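Iron binding protein FbpA (Mannheimia haemolytica, PDB 1Q35) binds ferric iron in the periplasm, probably as the solute-binding component of bacterial iron uptake, and is captured here in its iron-free form. Local coordinates at residues Ser141-Leu146 / Tyr192-Ser197; Gly226-Ile231 / Glu295-Asn300. All coordinates share one frame; numbering follows the deposited sequence.

Interaction 1 (Ser141-Leu146 / Tyr192-Ser197); sequences SYNVSL and YSIGNS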
loop_
_atom_site.group_PDB
_atom_site.type_symbol
_atom_site.label_atom_id
_atom_site.label_comp_id
_atom_site.label_asym_id
_atom_site.label_seq_id
_atom_site.Cartn_x
_atom_site.Cartn_y
_atom_site.Cartn_z
ATOM N N SER A 141 -6.853 5.324 1.936
ATOM C CA SER A 141 -6.737 4.058 2.663
ATOM C C SER A 141 -5.326 3.716 3.108
ATOM O O SER A 141 -5.157 3.019 4.092
ATOM C CB SER A 141 -7.338 2.900 1.868
ATOM O OG SER A 141 -6.596 2.636 0.703
ATOM N N TYR A 142 -4.295 4.187 2.411
ATOM C CA TYR A 142 -2.940 4.008 2.931
ATOM C C TYR A 142 -2.789 4.681 4.297
ATOM O O TYR A 142 -2.149 4.138 5.194
ATOM C CB TYR A 142 -1.882 4.577 1.988
ATOM C CG TYR A 142 -1.770 3.950 0.619
ATOM C CD1 TYR A 142 -1.960 2.584 0.413
ATOM C CD2 TYR A 142 -1.427 4.733 -0.479
ATOM C CE1 TYR A 142 -1.827 2.030 -0.849
ATOM C CE2 TYR A 142 -1.280 4.180 -1.743
ATOM C CZ TYR A 142 -1.488 2.825 -1.917
ATOM O OH TYR A 142 -1.351 2.228 -3.143
ATOM N N ASN A 143 -3.349 5.876 4.447
ATOM C CA ASN A 143 -3.346 6.563 5.731
ATOM C C ASN A 143 -4.255 5.888 6.751
ATOM O O ASN A 143 -3.857 5.669 7.882
ATOM C CB ASN A 143 -3.757 8.030 5.572
ATOM C CG ASN A 143 -2.676 8.884 4.942
ATOM O OD1 ASN A 143 -1.480 8.562 5.002
ATOM N ND2 ASN A 143 -3.093 9.990 4.335
ATOM N N VAL A 144 -5.478 5.555 6.361
ATOM C CA VAL A 144 -6.423 4.981 7.308
ATOM C C VAL A 144 -5.878 3.655 7.855
ATOM O O VAL A 144 -6.011 3.389 9.036
ATOM C CB VAL A 144 -7.845 4.831 6.709
ATOM C CG1 VAL A 144 -8.800 4.229 7.732
ATOM C CG2 VAL A 144 -8.378 6.189 6.242
ATOM N N SER A 145 -5.250 2.834 7.016
ATOM C CA SER A 145 -4.690 1.572 7.508
ATOM C C SER A 145 -3.507 1.792 8.457
ATOM O O SER A 145 -3.336 1.043 9.408
ATOM C CB SER A 145 -4.335 0.637 6.355
ATOM O OG SER A 145 -5.527 0.120 5.786
ATOM N N LEU A 146 -2.700 2.825 8.221
ATOM C CA LEU A 146 -1.689 3.221 9.195
ATOM C C LEU A 146 -2.338 3.584 10.535
ATOM O O LEU A 146 -1.912 3.117 11.587
ATOM C CB LEU A 146 -0.870 4.400 8.663
ATOM C CG LEU A 146 0.068 5.095 9.653
ATOM C CD1 LEU A 146 1.156 4.163 10.172
ATOM C CD2 LEU A 146 0.684 6.321 9.002
ATOM N N TYR A 192 8.386 17.440 6.169
ATOM C CA TYR A 192 8.090 16.047 6.512
ATOM C C TYR A 192 6.859 15.634 5.737
ATOM O O TYR A 192 5.901 16.400 5.654
ATOM C CB TYR A 192 7.763 15.894 8.004
ATOM C CG TYR A 192 8.844 16.383 8.947
ATOM C CD1 TYR A 192 8.991 17.741 9.223
ATOM C CD2 TYR A 192 9.709 15.491 9.579
ATOM C CE1 TYR A 192 9.983 18.199 10.078
ATOM C CE2 TYR A 192 10.703 15.944 10.439
ATOM C CZ TYR A 192 10.836 17.300 10.676
ATOM O OH TYR A 192 11.827 17.747 11.517
ATOM N N SER A 193 6.873 14.440 5.162
ATOM C CA SER A 193 5.651 13.877 4.605
ATOM C C SER A 193 5.542 12.397 4.938
ATOM O O SER A 193 6.512 11.765 5.354
ATOM C CB SER A 193 5.576 14.083 3.087
ATOM O OG SER A 193 6.403 13.157 2.397
ATOM N N ILE A 194 4.338 11.865 4.789
ATOM C CA ILE A 194 4.095 10.432 4.908
ATOM C C ILE A 194 3.801 9.912 3.509
ATOM O O ILE A 194 3.050 10.530 2.765
ATOM C CB ILE A 194 2.914 10.166 5.857
ATOM C CG1 ILE A 194 3.238 10.659 7.269
ATOM C CG2 ILE A 194 2.588 8.680 5.871
ATOM C CD1 ILE A 194 2.060 10.596 8.229
ATOM N N GLY A 195 4.396 8.785 3.138
ATOM C CA GLY A 195 4.126 8.187 1.844
ATOM C C GLY A 195 4.697 6.787 1.746
ATOM O O GLY A 195 5.484 6.384 2.594
ATOM N N ASN A 196 4.326 6.048 0.709
ATOM C CA ASN A 196 4.810 4.683 0.563
ATOM C C ASN A 196 6.225 4.662 -0.020
ATOM O O ASN A 196 6.597 5.495 -0.859
ATOM C CB ASN A 196 3.862 3.841 -0.297
ATOM C CG ASN A 196 2.591 3.448 0.437
ATOM O OD1 ASN A 196 2.509 3.531 1.661
ATOM N ND2 ASN A 196 1.595 3.008 -0.321
ATOM N N SER A 197 6.998 3.681 0.426
ATOM C CA SER A 197 8.418 3.566 0.134
ATOM C C SER A 197 8.731 3.443 -1.353
ATOM O O SER A 197 9.641 4.087 -1.859
ATOM C CB SER A 197 8.986 2.351 0.871
ATOM O OG SER A 197 8.238 1.170 0.585
#
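N196 lays its amide nitrogen over the face of the Y142 ring: N196 ND2 stands over the ring centre, 3.2 Å above its plane. They lie at the iron site of a periplasmic-binding-protein fold, where the first turns of helix 141-168 pack across strand 192-196. Y142, Y198 and Y199 are ferric-ion ligands in a structure of this protein, but no iron is bound here. Helix and strand run almost perpendicular, at 101°, so each lends only a few side chains.

The two side chains cross at about a right angle, with ring and amide planes tilted 60° apart. The closest carbon, Y142 CE2, is 3.4 Å from N196 ND2, and the other ring atoms are nearly as close, so the nitrogen sits centrally over the face. Tyrosine suits the position because its flat face can receive the nitrogen while its hydroxyl extends beyond it. The same N196 ND2 is hydrogen-bonded to the hydroxyl of Y198, so one asparagine touches Y142, bonds Y198 and lies about 4 Å from the side chain of Y199 (nearest atoms), a second-shell position beside all three iron ligands from which it may help to place them.

R103, on strand 96-108, serves both asparagines. Its guanidinium group gives a hydrogen bond to N143 OD1 and a weak one to N196 OD1, while N143 ND2 binds S137 O; the buried amides thus have polar partners.

Two residues earlier on the strand the contact becomes largely apolar. I194 points toward the helix with CG2 anti to its own backbone nitrogen, and this methyl reaches both N143 and L146. N143 OD1 lies 4.2 Å from I194 CG2, and L146 CD2 touches that same I194 methyl more loosely, at 4.4 Å.

Interaction 2 (Gly226-Ile231 / Glu295-Asn300); sequences GTHKNI and EDIAKN. With EDO (1,2-ethanediol), chain B.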
loop_
_atom_site.group_PDB
_atom_site.type_symbol
_atom_site.label_atom_id
_atom_site.label_comp_id
_atom_site.label_asym_id
_atom_site.label_seq_id
_atom_site.Cartn_x
_atom_site.Cartn_y
_atom_site.Cartn_z
ATOM N N GLY A 226 7.941 0.212 15.274
ATOM C CA GLY A 226 8.663 0.189 14.020
ATOM C C GLY A 226 7.937 0.843 12.859
ATOM O O GLY A 226 7.173 1.791 13.022
ATOM N N THR A 227 8.180 0.311 11.671
ATOM C CA THR A 227 7.645 0.849 10.434
ATOM C C THR A 227 6.404 0.071 10.016
ATOM O O THR A 227 6.404 -1.159 9.998
ATOM C CB THR A 227 8.719 0.762 9.340
ATOM O OG1 THR A 227 9.760 1.717 9.596
ATOM C CG2 THR A 227 8.167 1.138 7.974
ATOM N N HIS A 228 5.351 0.804 9.684
ATOM C CA HIS A 228 4.118 0.239 9.160
ATOM C C HIS A 228 4.334 -0.379 7.788
ATOM O O HIS A 228 4.858 0.262 6.878
ATOM C CB HIS A 228 3.056 1.341 9.076
ATOM C CG HIS A 228 1.776 0.934 8.411
ATOM N ND1 HIS A 228 0.811 0.170 9.034
ATOM C CD2 HIS A 228 1.291 1.219 7.179
ATOM C CE1 HIS A 228 -0.210 -0.002 8.210
ATOM N NE2 HIS A 228 0.054 0.628 7.078
ATOM N N LYS A 229 3.932 -1.640 7.669
ATOM C CA LYS A 229 3.912 -2.372 6.413
ATOM C C LYS A 229 2.487 -2.670 5.981
ATOM O O LYS A 229 1.610 -2.944 6.799
ATOM C CB LYS A 229 4.644 -3.706 6.562
ATOM C CG LYS A 229 6.085 -3.604 6.982
ATOM C CD LYS A 229 6.941 -2.931 5.951
ATOM C CE LYS A 229 7.037 -3.696 4.641
ATOM N NZ LYS A 229 7.536 -5.078 4.832
ATOM N N ASN A 230 2.271 -2.638 4.678
ATOM C CA ASN A 230 1.006 -3.044 4.078
ATOM C C ASN A 230 1.348 -3.842 2.804
ATOM O O ASN A 230 2.520 -3.974 2.451
ATOM C CB ASN A 230 0.163 -1.782 3.817
ATOM C CG ASN A 230 -1.338 -2.050 3.666
ATOM O OD1 ASN A 230 -1.779 -3.177 3.410
ATOM N ND2 ASN A 230 -2.132 -0.987 3.805
ATOM N N ILE A 231 0.346 -4.403 2.140
ATOM C CA ILE A 231 0.578 -5.296 1.008
ATOM C C ILE A 231 -0.151 -4.871 -0.244
ATOM O O ILE A 231 -1.243 -4.300 -0.175
ATOM C CB ILE A 231 0.120 -6.748 1.333
ATOM C CG1 ILE A 231 -1.323 -6.797 1.868
ATOM C CG2 ILE A 231 1.076 -7.407 2.301
ATOM C CD1 ILE A 231 -2.025 -8.117 1.583
ATOM N N GLU A 295 -4.294 -8.942 9.440
ATOM C CA GLU A 295 -5.724 -8.903 9.743
ATOM C C GLU A 295 -6.042 -7.963 10.897
ATOM O O GLU A 295 -7.141 -7.422 10.960
ATOM C CB GLU A 295 -6.260 -10.299 10.065
ATOM C CG GLU A 295 -6.349 -11.226 8.863
ATOM C CD GLU A 295 -5.129 -12.116 8.692
ATOM O OE1 GLU A 295 -4.032 -11.783 9.197
ATOM O OE2 GLU A 295 -5.265 -13.160 8.024
ATOM N N ASP A 296 -5.092 -7.784 11.809
ATOM C CA ASP A 296 -5.284 -6.894 12.946
ATOM C C ASP A 296 -5.136 -5.414 12.585
ATOM O O ASP A 296 -5.551 -4.561 13.359
ATOM C CB ASP A 296 -4.363 -7.287 14.093
ATOM C CG ASP A 296 -4.738 -8.622 14.694
ATOM O OD1 ASP A 296 -5.950 -8.902 14.815
ATOM O OD2 ASP A 296 -3.871 -9.439 15.053
ATOM N N ILE A 297 -4.550 -5.108 11.428
ATOM C CA ILE A 297 -4.647 -3.765 10.856
ATOM C C ILE A 297 -6.083 -3.557 10.367
ATOM O O ILE A 297 -6.769 -2.624 10.790
ATOM C CB ILE A 297 -3.649 -3.572 9.683
ATOM C CG1 ILE A 297 -2.204 -3.739 10.163
ATOM C CG2 ILE A 297 -3.855 -2.203 9.023
ATOM C CD1 ILE A 297 -1.202 -3.847 9.024
ATOM N N ALA A 298 -6.533 -4.442 9.478
ATOM C CA ALA A 298 -7.830 -4.287 8.829
ATOM C C ALA A 298 -8.985 -4.224 9.820
ATOM O O ALA A 298 -9.958 -3.517 9.601
ATOM C CB ALA A 298 -8.058 -5.413 7.829
ATOM N N LYS A 299 -8.860 -4.972 10.910
ATOM C CA LYS A 299 -9.859 -5.028 11.978
ATOM C C LYS A 299 -10.213 -3.647 12.515
ATOM O O LYS A 299 -11.333 -3.410 12.962
ATOM C CB LYS A 299 -9.280 -5.895 13.112
ATOM C CG LYS A 299 -10.054 -6.012 14.411
ATOM C CD LYS A 299 -9.309 -6.967 15.360
ATOM C CE LYS A 299 -8.028 -6.361 15.975
ATOM N NZ LYS A 299 -7.248 -7.368 16.776
ATOM N N ASN A 300 -9.246 -2.737 12.468
ATOM C CA ASN A 300 -9.392 -1.400 13.033
ATOM C C ASN A 300 -9.676 -0.310 12.002
ATOM O O ASN A 300 -9.739 0.868 12.360
ATOM C CB ASN A 300 -8.128 -1.035 13.816
ATOM C CG ASN A 300 -7.933 -1.909 15.020
ATOM O OD1 ASN A 300 -8.736 -1.895 15.946
ATOM N ND2 ASN A 300 -6.877 -2.703 15.007
HETATM C C1 EDO B . -12.739 -3.060 6.283
HETATM O O1 EDO B . -14.015 -3.482 5.824
HETATM C C2 EDO B . -12.004 -4.259 6.863
HETATM O O2 EDO B . -12.688 -4.725 8.019
#
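Beside the iron cleft, where strand 228-236 passes close to the short helix 294-298, I297 fits against H228 and the backbone of K229. Its end methyl does the touching: I297 CD1 lies 3.7 Å from K229 O and 4.1 Å from H228 CE1. I297 CG1 is anti to its carbonyl carbon (chi1 -61°), and the chain then runs on extended, which carries the methyl from the helix to the strand. The imidazole, set anti to its backbone nitrogen (chi1 174°), brings CE1 toward the isoleucine, and the two side chains cross obliquely. A branched, wholly apolar residue suits this buried spot.

Strand 228-236 pairs antiparallel with strand 96-108, and together they resemble the long crossover strands that join the two lobes in periplasmic binding proteins of this type. H228 and N230 take part in that pairing, through backbone bonds to R103 and R101, while K229 NZ bonds to T100 OG1. N230 also folds back on its own strand: its OD1 accepts I231 N at 2.8 Å, with the donor 24° from the carbonyl plane, and I60 N as well.

Residues 296-300 have polar ties of their own. K299 NZ forms a salt bridge to D296 OD1 at 2.8 Å, coming from above the carboxylate plane, and N300 ND2 bonds weakly to D296 O; both side chains also bond E152 of helix 141-168. A 1,2-ethanediol, probably from the crystallisation liquor, makes a long, weak hydrogen bond through O2 to A298 O, 3.4 Å away.

The centres of interactions 1 and 2 lie about 11 Å apart, and along the chain the first closes before the second opens. Both reach the same mixed sheet: strand 96-108 pairs antiparallel with 192-196 and with 228-236. Its R103 bonds the asparagines of interaction 1 through its side chain and pairs with H228 of interaction 2 through its backbone, with H228 also packing on it. Helix 141-168, part of interaction 1, also touches both sides of interaction 2, S145 O lying 3.3 Å from I297 CG2 and 3.5 Å from H228 CE1. D59 bonds both S145 and N230. The iron-binding Y142 thus rides on a helix packed against a probable lobe-connecting strand, consistent with a metal site between two lobes.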